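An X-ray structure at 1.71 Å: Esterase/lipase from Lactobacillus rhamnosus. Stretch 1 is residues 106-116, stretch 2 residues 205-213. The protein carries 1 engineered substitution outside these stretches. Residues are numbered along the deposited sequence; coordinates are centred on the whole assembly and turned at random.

Stretch 1 (106-116) LLPDVDLRGQI
Stretch 2, residues 205-213: FYLDKLSGG

The first turn of one helix is tied to the last turn of another by a single direct hydrogen bond, in which Leu 112 N donates to Leu 210 O at 2.9 Å with an N-H...O angle of 161°. The general principle is that helix ends leave backbone groups unpaired: an amide at an N-terminus and a carbonyl at a C-terminus can therefore satisfy each other. Here the helices 112-116 and 205-211 run with an angle of 61° between their N-to-C directions, their axes 9.6 Å apart at closest, and the CA atoms of Leu 112 and Leu 210 come within 4.9 Å.

Asp 111, the N-cap (phi/psi -114/-172, chi1 p), places OD1 over the first turn of its own helix, where it accepts weak bonds from Arg 113 N at 3.0 Å and Gly 114 N at 3.4 Å. Its CB packs 3.4 Å from Leu 210 O. Across from it, Gly 212, just past the end of the other helix, has positive phi (57/26), a conformation that favours glycine; an ideal CB there would lie 2.5 Å from Asp 111 OD2, a clash.

A second link is water-mediated. Water 1 lies 2.7 Å from both Val 110 O and Lys 209 O, spanning carbonyls that cannot bond to each other.

Three buried leucines, Leu 107, Leu 112 and Leu 210, pack their branched apolar side chains together beside the hydrogen bond. The CA-to-CB bond of Leu 107 (m, t) points toward the other stretch, with CD1 4.0 Å from Leu 210 CD2. Although the CA-to-CB bond of Leu 210 points away, its m, t side chain returns CD2 to 4.0 Å from Leu 112 CB as well. Leu 112 itself is t, p. A cis peptide precedes Pro 108, whose CB meets Lys 209 CD at 4.1 Å; the aliphatic part of that lysine (m, m, t, t) packs against the proline while NZ bonds elsewhere in the structure. The contact buries 368 Å², both sides summed.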

# COMPACT_ATOMS: atom_id res chain seq x y z
N LEU A 106 13.69 -5.28 24.81
CA LEU A 106 14.33 -4.00 24.79
C LEU A 106 14.51 -3.46 26.25
O LEU A 106 13.67 -3.73 27.09
CB LEU A 106 13.47 -3.01 24.02
CG LEU A 106 13.27 -3.35 22.51
CD1 LEU A 106 12.41 -2.33 21.80
CD2 LEU A 106 14.58 -3.52 21.83
N LEU A 107 15.53 -2.67 26.44
CA LEU A 107 15.65 -1.90 27.72
C LEU A 107 14.44 -0.98 27.69
O LEU A 107 14.00 -0.51 26.65
CB LEU A 107 16.89 -1.08 27.72
CG LEU A 107 18.25 -1.71 27.53
CD1 LEU A 107 19.39 -0.80 27.73
CD2 LEU A 107 18.47 -2.98 28.20
N PRO A 108 13.88 -0.67 28.86
CA PRO A 108 14.37 -0.99 30.20
C PRO A 108 13.63 -2.21 30.77
O PRO A 108 13.85 -2.59 31.92
CB PRO A 108 13.90 0.30 30.99
CG PRO A 108 12.62 0.63 30.32
CD PRO A 108 12.80 0.36 28.87
N ASP A 109 12.84 -2.92 29.97
CA ASP A 109 12.13 -4.11 30.44
C ASP A 109 13.01 -5.33 30.74
O ASP A 109 12.64 -6.19 31.56
CB ASP A 109 11.07 -4.46 29.44
CG ASP A 109 10.08 -3.32 29.31
OD1 ASP A 109 9.69 -2.75 30.37
OD2 ASP A 109 9.81 -2.96 28.17
N VAL A 110 14.11 -5.43 30.05
CA VAL A 110 15.18 -6.35 30.40
C VAL A 110 16.48 -5.52 30.55
O VAL A 110 16.52 -4.29 30.33
CB VAL A 110 15.38 -7.43 29.31
CG1 VAL A 110 14.13 -8.28 29.23
CG2 VAL A 110 15.63 -6.76 27.97
N ASP A 111 17.53 -6.22 30.94
CA ASP A 111 18.86 -5.68 30.92
C ASP A 111 19.69 -6.45 29.87
O ASP A 111 19.10 -7.20 29.06
CB ASP A 111 19.55 -5.73 32.31
CG ASP A 111 19.69 -7.08 32.88
OD1 ASP A 111 19.81 -8.07 32.14
OD2 ASP A 111 19.78 -7.19 34.14
N LEU A 112 20.99 -6.18 29.84
CA LEU A 112 21.85 -6.78 28.80
C LEU A 112 21.78 -8.27 28.83
O LEU A 112 21.78 -8.92 27.82
CB LEU A 112 23.27 -6.27 29.00
CG LEU A 112 24.36 -6.94 28.09
CD1 LEU A 112 24.00 -6.75 26.58
CD2 LEU A 112 25.73 -6.36 28.41
N ARG A 113 21.72 -8.89 30.03
CA ARG A 113 21.64 -10.34 30.09
C ARG A 113 20.42 -10.89 29.37
O ARG A 113 20.52 -11.92 28.66
CB ARG A 113 21.75 -10.87 31.56
CG ARG A 113 21.54 -12.33 31.70
CD ARG A 113 21.63 -12.79 33.13
NE ARG A 113 22.96 -12.71 33.70
CZ ARG A 113 23.35 -11.80 34.58
NH1 ARG A 113 22.51 -10.79 34.93
NH2 ARG A 113 24.61 -11.83 35.08
N GLY A 114 19.25 -10.26 29.56
CA GLY A 114 17.98 -10.71 28.91
C GLY A 114 18.19 -10.60 27.37
O GLY A 114 17.76 -11.52 26.67
N GLN A 115 18.84 -9.57 26.92
CA GLN A 115 19.09 -9.37 25.44
C GLN A 115 19.98 -10.47 24.88
O GLN A 115 19.70 -11.07 23.83
CB GLN A 115 19.66 -7.97 25.08
CG GLN A 115 18.65 -6.92 25.49
CD GLN A 115 19.01 -5.56 25.03
OE1 GLN A 115 20.18 -5.17 24.98
NE2 GLN A 115 18.01 -4.84 24.62
N ILE A 116 21.06 -10.77 25.60
CA ILE A 116 21.97 -11.83 25.22
C ILE A 116 21.32 -13.19 25.26
O ILE A 116 21.47 -13.99 24.33
CB ILE A 116 23.25 -11.79 26.10
CG1 ILE A 116 24.06 -10.47 25.81
CG2 ILE A 116 24.01 -13.10 25.93
CD1 ILE A 116 24.80 -10.47 24.46
N PHE A 205 22.78 6.82 32.00
CA PHE A 205 21.48 6.17 32.04
C PHE A 205 21.44 4.89 31.15
O PHE A 205 20.87 3.87 31.55
CB PHE A 205 20.39 7.12 31.57
CG PHE A 205 19.02 6.54 31.64
CD1 PHE A 205 18.42 6.30 32.85
CD2 PHE A 205 18.32 6.17 30.44
CE1 PHE A 205 17.13 5.78 32.92
CE2 PHE A 205 17.08 5.61 30.51
CZ PHE A 205 16.47 5.40 31.74
N TYR A 206 21.97 4.98 29.94
CA TYR A 206 22.12 3.77 29.09
C TYR A 206 22.92 2.63 29.80
O TYR A 206 22.57 1.41 29.78
CB TYR A 206 22.78 4.06 27.74
CG TYR A 206 21.86 4.62 26.71
CD1 TYR A 206 21.45 5.91 26.75
CD2 TYR A 206 21.43 3.85 25.64
CE1 TYR A 206 20.57 6.41 25.80
CE2 TYR A 206 20.61 4.38 24.66
CZ TYR A 206 20.21 5.68 24.72
OH TYR A 206 19.33 6.24 23.78
N LEU A 207 24.02 3.02 30.39
CA LEU A 207 24.90 2.09 31.06
C LEU A 207 24.22 1.43 32.26
O LEU A 207 24.36 0.22 32.48
CB LEU A 207 26.21 2.79 31.43
CG LEU A 207 27.06 3.30 30.28
CD1 LEU A 207 28.21 4.19 30.73
CD2 LEU A 207 27.55 2.09 29.54
N ASP A 208 23.46 2.22 33.02
CA ASP A 208 22.67 1.70 34.11
C ASP A 208 21.60 0.71 33.71
O ASP A 208 21.38 -0.30 34.36
CB ASP A 208 22.04 2.86 34.88
CG ASP A 208 23.05 3.52 35.85
OD1 ASP A 208 24.19 2.95 36.02
OD2 ASP A 208 22.71 4.57 36.48
N LYS A 209 20.88 1.01 32.65
CA LYS A 209 19.84 0.12 32.18
C LYS A 209 20.51 -1.14 31.55
O LYS A 209 19.87 -2.21 31.64
CB LYS A 209 18.85 0.86 31.23
CG LYS A 209 17.96 1.95 31.89
CD LYS A 209 17.24 1.39 33.10
CE LYS A 209 16.46 2.47 33.85
NZ LYS A 209 15.90 1.87 35.08
N LEU A 210 21.62 -0.99 30.89
CA LEU A 210 22.31 -2.17 30.33
C LEU A 210 22.73 -3.10 31.46
O LEU A 210 22.54 -4.31 31.38
CB LEU A 210 23.57 -1.79 29.56
CG LEU A 210 23.31 -1.38 28.12
CD1 LEU A 210 24.58 -0.77 27.56
CD2 LEU A 210 22.87 -2.62 27.30
N SER A 211 23.29 -2.55 32.57
CA SER A 211 23.78 -3.43 33.61
C SER A 211 22.70 -3.95 34.51
O SER A 211 22.91 -4.96 35.21
CB SER A 211 24.86 -2.74 34.50
OG SER A 211 24.16 -1.81 35.37
N GLY A 212 21.56 -3.24 34.61
CA GLY A 212 20.52 -3.57 35.54
C GLY A 212 20.96 -3.63 36.98
O GLY A 212 20.30 -4.26 37.77
N GLY A 213 22.02 -2.90 37.31
CA GLY A 213 22.65 -2.89 38.66
C GLY A 213 23.52 -4.10 38.97
O GLY A 213 24.17 -4.22 40.05
O HOH W 1 17.23 -2.41 32.11